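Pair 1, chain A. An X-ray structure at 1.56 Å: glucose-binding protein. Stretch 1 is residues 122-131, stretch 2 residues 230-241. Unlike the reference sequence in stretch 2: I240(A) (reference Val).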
# COMPACT_ATOMS: atom_id res chain seq x y z
N ASN A 122 2.57 3.88 6.47
CA ASN A 122 3.21 3.97 7.79
C ASN A 122 2.23 4.31 8.92
O ASN A 122 2.29 5.41 9.50
CB ASN A 122 4.39 4.96 7.76
CG ASN A 122 3.98 6.40 7.38
OD1 ASN A 122 3.15 6.63 6.50
ND2 ASN A 122 4.57 7.37 8.08
N VAL A 123 1.33 3.36 9.22
CA VAL A 123 0.41 3.52 10.33
C VAL A 123 0.56 2.39 11.33
O VAL A 123 0.70 1.21 10.96
CB VAL A 123 -1.08 3.60 9.86
CG1 VAL A 123 -1.98 3.98 11.04
CG2 VAL A 123 -1.22 4.62 8.70
N MET A 124 0.53 2.77 12.61
CA MET A 124 0.58 1.84 13.71
C MET A 124 -0.81 1.81 14.35
O MET A 124 -1.35 2.88 14.74
CB MET A 124 1.63 2.27 14.76
CG MET A 124 1.71 1.35 15.99
SD MET A 124 2.96 1.91 17.17
CE MET A 124 2.34 3.52 17.67
N TRP A 125 -1.38 0.61 14.45
CA TRP A 125 -2.72 0.37 14.99
C TRP A 125 -2.62 -0.24 16.38
O TRP A 125 -1.76 -1.06 16.64
CB TRP A 125 -3.51 -0.57 14.08
CG TRP A 125 -3.42 -0.14 12.66
CD1 TRP A 125 -2.55 -0.59 11.72
CD2 TRP A 125 -4.22 0.85 12.01
NE1 TRP A 125 -2.74 0.06 10.53
CE2 TRP A 125 -3.77 0.95 10.67
CE3 TRP A 125 -5.28 1.68 12.43
CZ2 TRP A 125 -4.32 1.84 9.76
CZ3 TRP A 125 -5.82 2.56 11.53
CH2 TRP A 125 -5.35 2.63 10.20
N TYR A 126 -3.52 0.17 17.27
CA TYR A 126 -3.57 -0.33 18.63
C TYR A 126 -4.97 -0.10 19.17
O TYR A 126 -5.79 0.57 18.54
CB TYR A 126 -2.52 0.38 19.49
CG TYR A 126 -2.70 1.89 19.58
CD1 TYR A 126 -3.50 2.46 20.57
CD2 TYR A 126 -2.08 2.75 18.67
CE1 TYR A 126 -3.67 3.84 20.65
CE2 TYR A 126 -2.24 4.13 18.75
CZ TYR A 126 -3.04 4.66 19.74
OH TYR A 126 -3.20 6.03 19.82
N LEU A 127 -5.23 -0.65 20.35
CA LEU A 127 -6.54 -0.53 21.00
C LEU A 127 -6.33 0.31 22.23
O LEU A 127 -5.62 -0.12 23.15
CB LEU A 127 -7.04 -1.91 21.42
CG LEU A 127 -8.04 -2.65 20.53
CD1 LEU A 127 -7.65 -2.60 19.06
CD2 LEU A 127 -8.23 -4.08 21.02
N PRO A 128 -6.89 1.54 22.26
CA PRO A 128 -6.69 2.36 23.47
C PRO A 128 -7.09 1.70 24.81
O PRO A 128 -6.38 1.87 25.79
CB PRO A 128 -7.54 3.60 23.19
CG PRO A 128 -7.65 3.69 21.74
CD PRO A 128 -7.65 2.26 21.23
N ALA A 129 -8.17 0.91 24.85
CA ALA A 129 -8.59 0.25 26.11
C ALA A 129 -7.66 -0.89 26.53
O ALA A 129 -7.49 -1.14 27.73
CB ALA A 129 -10.02 -0.29 26.00
N LYS A 130 -7.09 -1.61 25.56
CA LYS A 130 -6.14 -2.68 25.87
C LYS A 130 -4.84 -2.08 26.38
O LYS A 130 -4.22 -2.60 27.32
CB LYS A 130 -5.86 -3.58 24.67
CG LYS A 130 -6.98 -4.58 24.37
CD LYS A 130 -6.85 -5.88 25.19
CE LYS A 130 -8.07 -6.81 25.00
NZ LYS A 130 -8.64 -6.74 23.61
N LEU A 131 -4.42 -0.97 25.77
CA LEU A 131 -3.18 -0.32 26.20
C LEU A 131 -3.33 0.15 27.63
O LEU A 131 -2.38 0.06 28.41
CB LEU A 131 -2.80 0.84 25.28
CG LEU A 131 -2.27 0.55 23.86
CD1 LEU A 131 -1.46 1.73 23.35
CD2 LEU A 131 -1.42 -0.73 23.79
N ARG A 230 -4.92 -10.13 15.66
CA ARG A 230 -4.18 -10.31 16.91
C ARG A 230 -4.26 -9.10 17.80
O ARG A 230 -4.36 -9.22 19.02
CB ARG A 230 -2.69 -10.68 16.68
CG ARG A 230 -2.49 -12.07 16.10
CD ARG A 230 -1.03 -12.39 15.89
NE ARG A 230 -0.31 -12.43 17.15
CZ ARG A 230 -0.27 -13.49 17.95
NH1 ARG A 230 -0.86 -14.63 17.58
NH2 ARG A 230 0.39 -13.41 19.10
N VAL A 231 -4.19 -7.91 17.20
CA VAL A 231 -4.34 -6.68 17.95
C VAL A 231 -5.77 -6.55 18.50
O VAL A 231 -5.96 -6.20 19.68
CB VAL A 231 -3.95 -5.45 17.09
CG1 VAL A 231 -4.18 -4.17 17.85
CG2 VAL A 231 -2.50 -5.54 16.67
N VAL A 232 -6.77 -6.82 17.67
CA VAL A 232 -8.18 -6.73 18.09
C VAL A 232 -8.43 -7.66 19.30
O VAL A 232 -9.15 -7.32 20.23
CB VAL A 232 -9.12 -7.04 16.92
CG1 VAL A 232 -10.61 -7.05 17.37
CG2 VAL A 232 -8.89 -5.97 15.80
N GLN A 233 -7.77 -8.81 19.27
CA GLN A 233 -7.83 -9.82 20.35
C GLN A 233 -6.97 -9.52 21.59
O GLN A 233 -7.14 -10.17 22.62
CB GLN A 233 -7.41 -11.16 19.77
CG GLN A 233 -8.38 -11.71 18.77
CD GLN A 233 -7.76 -12.70 17.82
OE1 GLN A 233 -6.54 -12.88 17.81
NE2 GLN A 233 -8.58 -13.34 17.00
N GLY A 234 -6.08 -8.55 21.53
CA GLY A 234 -5.18 -8.30 22.64
C GLY A 234 -4.09 -9.35 22.78
O GLY A 234 -3.42 -9.41 23.83
N LYS A 235 -3.90 -10.17 21.74
CA LYS A 235 -2.73 -11.06 21.63
C LYS A 235 -1.49 -10.34 21.11
O LYS A 235 -0.41 -10.92 21.01
CB LYS A 235 -3.04 -12.25 20.73
CG LYS A 235 -4.11 -13.14 21.30
CD LYS A 235 -4.09 -14.55 20.71
CE LYS A 235 -5.07 -14.71 19.58
NZ LYS A 235 -5.47 -16.14 19.36
N ALA A 236 -1.67 -9.06 20.78
CA ALA A 236 -0.59 -8.15 20.43
C ALA A 236 -1.05 -6.76 20.83
O ALA A 236 -2.24 -6.54 20.97
CB ALA A 236 -0.32 -8.21 18.93
N ALA A 237 -0.11 -5.83 21.00
CA ALA A 237 -0.41 -4.44 21.33
C ALA A 237 -0.46 -3.54 20.08
O ALA A 237 -1.24 -2.57 20.02
CB ALA A 237 0.63 -3.91 22.31
N PHE A 238 0.38 -3.87 19.09
CA PHE A 238 0.61 -3.02 17.93
C PHE A 238 0.65 -3.83 16.64
O PHE A 238 1.00 -5.00 16.63
CB PHE A 238 1.93 -2.28 18.07
CG PHE A 238 2.13 -1.63 19.42
CD1 PHE A 238 1.33 -0.56 19.81
CD2 PHE A 238 3.12 -2.08 20.28
CE1 PHE A 238 1.53 0.05 21.06
CE2 PHE A 238 3.31 -1.49 21.52
CZ PHE A 238 2.52 -0.42 21.91
N ASN A 239 0.33 -3.14 15.54
CA ASN A 239 0.56 -3.69 14.19
C ASN A 239 0.93 -2.54 13.27
O ASN A 239 0.32 -1.49 13.36
CB ASN A 239 -0.69 -4.40 13.68
CG ASN A 239 -0.47 -5.11 12.35
OD1 ASN A 239 0.48 -5.91 12.19
ND2 ASN A 239 -1.38 -4.87 11.41
N ILE A 240 1.93 -2.73 12.41
CA ILE A 240 2.31 -1.70 11.42
C ILE A 240 1.72 -2.14 10.08
O ILE A 240 2.14 -3.16 9.53
CB ILE A 240 3.84 -1.54 11.30
CG1 ILE A 240 4.50 -1.20 12.65
CG2 ILE A 240 4.20 -0.49 10.24
CD1 ILE A 240 3.97 0.02 13.35
N MET A 241 0.76 -1.40 9.53
CA MET A 241 0.10 -1.84 8.30
C MET A 241 -0.59 -0.65 7.63
O MET A 241 -0.95 0.32 8.30
CB MET A 241 -0.90 -2.94 8.65
CG MET A 241 -1.65 -3.60 7.50
SD MET A 241 -0.58 -4.10 6.15
CE MET A 241 0.67 -5.13 6.93
O HOH W 1 -3.39 -2.43 21.70

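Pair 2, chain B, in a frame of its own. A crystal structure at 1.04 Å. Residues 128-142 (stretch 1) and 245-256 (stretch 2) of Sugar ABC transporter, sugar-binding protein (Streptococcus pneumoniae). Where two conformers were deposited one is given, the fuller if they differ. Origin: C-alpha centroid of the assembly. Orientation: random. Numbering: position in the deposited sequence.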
# COMPACT_ATOMS: atom_id res chain seq x y z
N ALA B 128 3.09 -1.60 1.79
CA ALA B 128 3.54 -2.84 1.17
C ALA B 128 2.59 -3.93 1.60
O ALA B 128 1.71 -3.71 2.47
CB ALA B 128 4.97 -3.13 1.50
N TYR B 129 2.77 -5.12 1.06
CA TYR B 129 1.90 -6.25 1.37
C TYR B 129 2.66 -7.52 1.38
O TYR B 129 3.58 -7.75 0.57
CB TYR B 129 0.79 -6.31 0.30
CG TYR B 129 -0.31 -7.32 0.61
CD1 TYR B 129 -1.50 -6.91 1.17
CD2 TYR B 129 -0.14 -8.66 0.35
CE1 TYR B 129 -2.54 -7.84 1.49
CE2 TYR B 129 -1.11 -9.59 0.62
CZ TYR B 129 -2.34 -9.19 1.18
OH TYR B 129 -3.30 -10.12 1.39
N GLY B 130 2.32 -8.42 2.26
CA GLY B 130 2.96 -9.74 2.27
C GLY B 130 2.33 -10.63 3.35
O GLY B 130 1.17 -10.47 3.69
N ILE B 131 3.16 -11.56 3.85
CA ILE B 131 2.67 -12.54 4.79
C ILE B 131 3.34 -12.28 6.14
O ILE B 131 4.57 -12.34 6.27
CB ILE B 131 2.95 -14.00 4.39
CG1 ILE B 131 2.52 -14.24 2.91
CG2 ILE B 131 2.28 -14.94 5.30
CD1 ILE B 131 1.05 -14.06 2.63
N TYR B 132 2.52 -11.97 7.16
CA TYR B 132 3.04 -11.97 8.58
C TYR B 132 3.18 -13.36 9.03
O TYR B 132 2.34 -14.23 8.74
CB TYR B 132 2.01 -11.24 9.49
CG TYR B 132 1.94 -9.76 9.22
CD1 TYR B 132 2.77 -8.90 9.95
CD2 TYR B 132 1.15 -9.22 8.26
CE1 TYR B 132 2.73 -7.53 9.74
CE2 TYR B 132 1.12 -7.86 8.04
CZ TYR B 132 1.93 -7.01 8.79
OH TYR B 132 1.92 -5.65 8.61
N TYR B 133 4.27 -13.63 9.79
CA TYR B 133 4.44 -14.97 10.33
C TYR B 133 5.06 -14.89 11.70
O TYR B 133 5.69 -13.89 12.14
CB TYR B 133 5.32 -15.85 9.40
CG TYR B 133 6.81 -15.55 9.35
CD1 TYR B 133 7.32 -14.47 8.65
CD2 TYR B 133 7.69 -16.37 10.02
CE1 TYR B 133 8.66 -14.22 8.61
CE2 TYR B 133 9.06 -16.10 10.01
CZ TYR B 133 9.54 -15.03 9.28
OH TYR B 133 10.88 -14.79 9.26
N ASN B 134 4.88 -15.98 12.45
CA ASN B 134 5.36 -16.12 13.81
C ASN B 134 6.75 -16.76 13.80
O ASN B 134 6.87 -17.96 13.57
CB ASN B 134 4.36 -16.97 14.56
CG ASN B 134 4.61 -17.18 16.04
OD1 ASN B 134 3.57 -17.19 16.83
ND2 ASN B 134 5.79 -17.30 16.44
N LYS B 135 7.78 -15.93 14.04
CA LYS B 135 9.14 -16.46 13.97
C LYS B 135 9.38 -17.54 14.97
O LYS B 135 10.10 -18.55 14.73
CB LYS B 135 10.17 -15.36 14.15
CG LYS B 135 10.21 -14.30 13.11
CD LYS B 135 11.30 -13.24 13.40
CE LYS B 135 11.53 -12.26 12.34
NZ LYS B 135 12.55 -11.25 12.73
N ASP B 136 8.86 -17.37 16.19
CA ASP B 136 9.07 -18.32 17.29
C ASP B 136 8.55 -19.66 16.94
O ASP B 136 9.21 -20.69 17.13
CB ASP B 136 8.43 -17.86 18.61
CG ASP B 136 8.96 -16.57 19.17
OD1 ASP B 136 9.37 -15.68 18.44
OD2 ASP B 136 8.82 -16.39 20.41
N LYS B 137 7.32 -19.72 16.42
CA LYS B 137 6.72 -20.98 16.02
C LYS B 137 7.40 -21.57 14.84
O LYS B 137 7.56 -22.82 14.79
CB LYS B 137 5.21 -20.85 15.79
CG LYS B 137 4.45 -20.65 17.06
CD LYS B 137 4.60 -21.80 18.05
CE LYS B 137 3.78 -22.94 17.78
NZ LYS B 137 3.72 -23.82 19.04
N PHE B 138 7.77 -20.80 13.86
CA PHE B 138 8.52 -21.39 12.76
C PHE B 138 9.82 -22.04 13.31
O PHE B 138 10.23 -23.09 12.84
CB PHE B 138 8.90 -20.33 11.67
CG PHE B 138 7.84 -20.09 10.63
CD1 PHE B 138 6.50 -19.98 10.95
CD2 PHE B 138 8.18 -19.98 9.30
CE1 PHE B 138 5.55 -19.73 9.97
CE2 PHE B 138 7.21 -19.74 8.30
CZ PHE B 138 5.89 -19.65 8.67
N GLU B 139 10.52 -21.35 14.17
CA GLU B 139 11.78 -21.93 14.73
C GLU B 139 11.47 -23.20 15.47
O GLU B 139 12.17 -24.24 15.31
CB GLU B 139 12.48 -20.88 15.57
CG GLU B 139 13.87 -21.29 15.94
CD GLU B 139 14.52 -20.33 16.88
OE1 GLU B 139 13.79 -19.67 17.67
OE2 GLU B 139 15.78 -20.30 16.89
N GLU B 140 10.40 -23.26 16.26
CA GLU B 140 10.08 -24.47 17.12
C GLU B 140 9.69 -25.63 16.25
O GLU B 140 9.82 -26.82 16.66
CB GLU B 140 8.89 -24.17 18.08
CG GLU B 140 8.31 -25.44 18.93
CD GLU B 140 6.96 -25.17 19.57
OE1 GLU B 140 6.41 -24.10 19.35
OE2 GLU B 140 6.45 -26.03 20.30
N LEU B 141 9.16 -25.28 15.08
CA LEU B 141 8.68 -26.35 14.15
C LEU B 141 9.65 -26.67 13.06
O LEU B 141 9.41 -27.55 12.25
CB LEU B 141 7.30 -25.99 13.59
CG LEU B 141 6.18 -25.88 14.60
CD1 LEU B 141 5.04 -25.24 13.85
CD2 LEU B 141 5.86 -27.24 15.14
N GLY B 142 10.78 -26.01 13.05
CA GLY B 142 11.77 -26.24 12.04
C GLY B 142 11.39 -25.79 10.65
O GLY B 142 11.83 -26.39 9.67
N ALA B 245 -6.18 -13.33 16.19
CA ALA B 245 -5.79 -14.74 16.09
C ALA B 245 -4.25 -14.81 15.86
O ALA B 245 -3.58 -15.67 16.44
CB ALA B 245 -6.50 -15.44 14.97
N PHE B 246 -3.72 -13.95 14.99
CA PHE B 246 -2.28 -13.95 14.76
C PHE B 246 -1.54 -13.53 16.02
O PHE B 246 -0.56 -14.15 16.43
CB PHE B 246 -1.97 -13.08 13.56
CG PHE B 246 -0.50 -12.99 13.28
CD1 PHE B 246 0.20 -14.09 12.74
CD2 PHE B 246 0.24 -11.87 13.59
CE1 PHE B 246 1.55 -14.05 12.56
CE2 PHE B 246 1.61 -11.82 13.37
CZ PHE B 246 2.26 -12.91 12.85
N ALA B 247 -1.98 -12.42 16.63
CA ALA B 247 -1.28 -11.90 17.84
C ALA B 247 -1.27 -12.92 18.97
O ALA B 247 -0.32 -12.97 19.76
CB ALA B 247 -1.89 -10.62 18.30
N ARG B 248 -2.34 -13.71 19.08
CA ARG B 248 -2.44 -14.71 20.12
C ARG B 248 -1.60 -15.96 19.87
O ARG B 248 -1.47 -16.79 20.75
CB ARG B 248 -3.89 -15.22 20.28
CG ARG B 248 -4.85 -14.19 20.93
CD ARG B 248 -6.23 -14.79 21.11
NE ARG B 248 -6.95 -15.09 19.91
CZ ARG B 248 -7.74 -14.23 19.22
NH1 ARG B 248 -7.92 -12.98 19.66
NH2 ARG B 248 -8.44 -14.65 18.20
N GLY B 249 -1.11 -16.13 18.64
CA GLY B 249 -0.41 -17.34 18.25
C GLY B 249 -1.31 -18.44 17.85
O GLY B 249 -0.88 -19.60 17.72
N ASP B 250 -2.59 -18.16 17.58
CA ASP B 250 -3.58 -19.17 17.20
C ASP B 250 -3.51 -19.56 15.71
O ASP B 250 -3.99 -20.63 15.36
CB ASP B 250 -4.97 -18.73 17.55
CG ASP B 250 -5.22 -18.64 19.10
OD1 ASP B 250 -4.42 -19.20 19.89
OD2 ASP B 250 -6.24 -18.01 19.46
N VAL B 251 -2.93 -18.68 14.91
CA VAL B 251 -2.61 -18.97 13.52
C VAL B 251 -1.18 -18.52 13.32
O VAL B 251 -0.71 -17.59 13.98
CB VAL B 251 -3.55 -18.26 12.53
CG1 VAL B 251 -4.97 -18.70 12.75
CG2 VAL B 251 -3.39 -16.74 12.58
N LEU B 252 -0.41 -19.23 12.43
CA LEU B 252 0.99 -18.93 12.28
C LEU B 252 1.28 -17.80 11.30
O LEU B 252 2.42 -17.26 11.37
CB LEU B 252 1.78 -20.15 11.89
CG LEU B 252 1.79 -21.27 12.99
CD1 LEU B 252 2.86 -22.31 12.62
CD2 LEU B 252 1.82 -20.82 14.41
N MET B 253 0.34 -17.46 10.45
CA MET B 253 0.51 -16.50 9.38
C MET B 253 -0.77 -15.76 9.11
O MET B 253 -1.88 -16.28 9.32
CB MET B 253 0.90 -17.20 8.05
CG MET B 253 2.26 -17.85 8.07
SD MET B 253 2.68 -18.69 6.52
CE MET B 253 1.60 -20.14 6.67
N THR B 254 -0.65 -14.56 8.55
CA THR B 254 -1.82 -13.90 7.95
C THR B 254 -1.38 -13.01 6.85
O THR B 254 -0.39 -12.29 7.00
CB THR B 254 -2.68 -13.16 9.03
OG1 THR B 254 -3.95 -12.82 8.46
CG2 THR B 254 -2.05 -11.95 9.63
N PRO B 255 -2.05 -13.00 5.69
CA PRO B 255 -1.68 -12.12 4.58
C PRO B 255 -2.29 -10.77 4.78
O PRO B 255 -3.51 -10.63 4.95
CB PRO B 255 -2.32 -12.85 3.36
CG PRO B 255 -3.56 -13.50 3.95
CD PRO B 255 -3.16 -13.93 5.32
N ASN B 256 -1.47 -9.73 4.75
CA ASN B 256 -2.07 -8.37 4.93
C ASN B 256 -1.00 -7.31 4.57
O ASN B 256 0.15 -7.63 4.21
CB ASN B 256 -2.62 -8.21 6.35
CG ASN B 256 -3.94 -7.46 6.36
OD1 ASN B 256 -5.01 -8.07 6.75
ND2 ASN B 256 -3.97 -6.27 5.93

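In both pairs a strand that leads into a helix lies antiparallel to a strand that follows a helix and a short connection. The strand axes approach to 4.6 Å at 155° in pair 1 and to 4.5 Å at 160° in pair 2, and 14 central residues superpose with an RMSD of 0.6 Å over N, CA and C. The register is the same: M124(A) faces I240(A) as I131(B) faces P255(B), both non-hydrogen-bonded pairs, and W125(A) faces N239(A) as Y132(B) faces T254(B), both hydrogen-bonded.

The backbone bonds follow that register. W125(A) N donates to N239(A) O (2.9 Å) and N239(A) N to W125(A) O (3.1 Å); Y132(B) N donates to T254(B) O (2.9 Å) and T254(B) N to Y132(B) O (3.0 Å). Two residues away along each strand, M241(A) N donates to V123(A) O at 3.0 Å, matched by N256(B) N to G130(B) O at 2.9 Å.

At the strand-helix junction the solutions diverge. N134(B) N bonds directly to L252(B) O at 3.0 Å. At the matching positions L127(A) N and A237(A) O stand 4.4 Å apart, and a water fills the gap, accepting from L127(A) N (2.9 Å) and donating to A237(A) O (2.7 Å).

The face carrying W125(A) and Y132(B) also differs. The indole gives pair 1 a side-chain bond, W125(A) NE1 to M241(A) O at 2.9 Å, with the acceptor near the ring plane. In pair 2 the Y132(B) ring has N256(B) O at 4.0 Å from CE2, while its CB lies over the face of the F246(B) ring, 4.1 Å from the centroid. The smaller V231(A), matching F246(B), instead places CG1 4.0 Å from L127(A) CD1.

On the other face, M124(A) CB meets I240(A) CD1 at 3.5 Å, and I131(B) CD1 meets P255(B) CB at 3.7 Å. Sulfur and ring exchange stretches: M124(A) SD, from the first strand, sits obliquely 4.6 Å from the F238(A) ring centroid, whereas M253(B) SD, from the position matching F238(A), lies at the edge of the ring of the helix residue F138(B), which matches L131(A), 5.3 Å from the F138(B) centroid.

Beneath the helix, L131(A) CD2 touches A237(A) CB at 4.1 Å. L252(B), the larger side chain at the position of that alanine, brings its CD2 to 3.7 Å from K137(B) CB. The matching Schellman turns place G234(A) and G249(B) at positive phi, but an ideal CB on G234(A) would clash with K130(A) CE at 2.7 Å, whereas one on G249(B) would lie 5.4 Å from CG of K137(B), the residue matching K130(A).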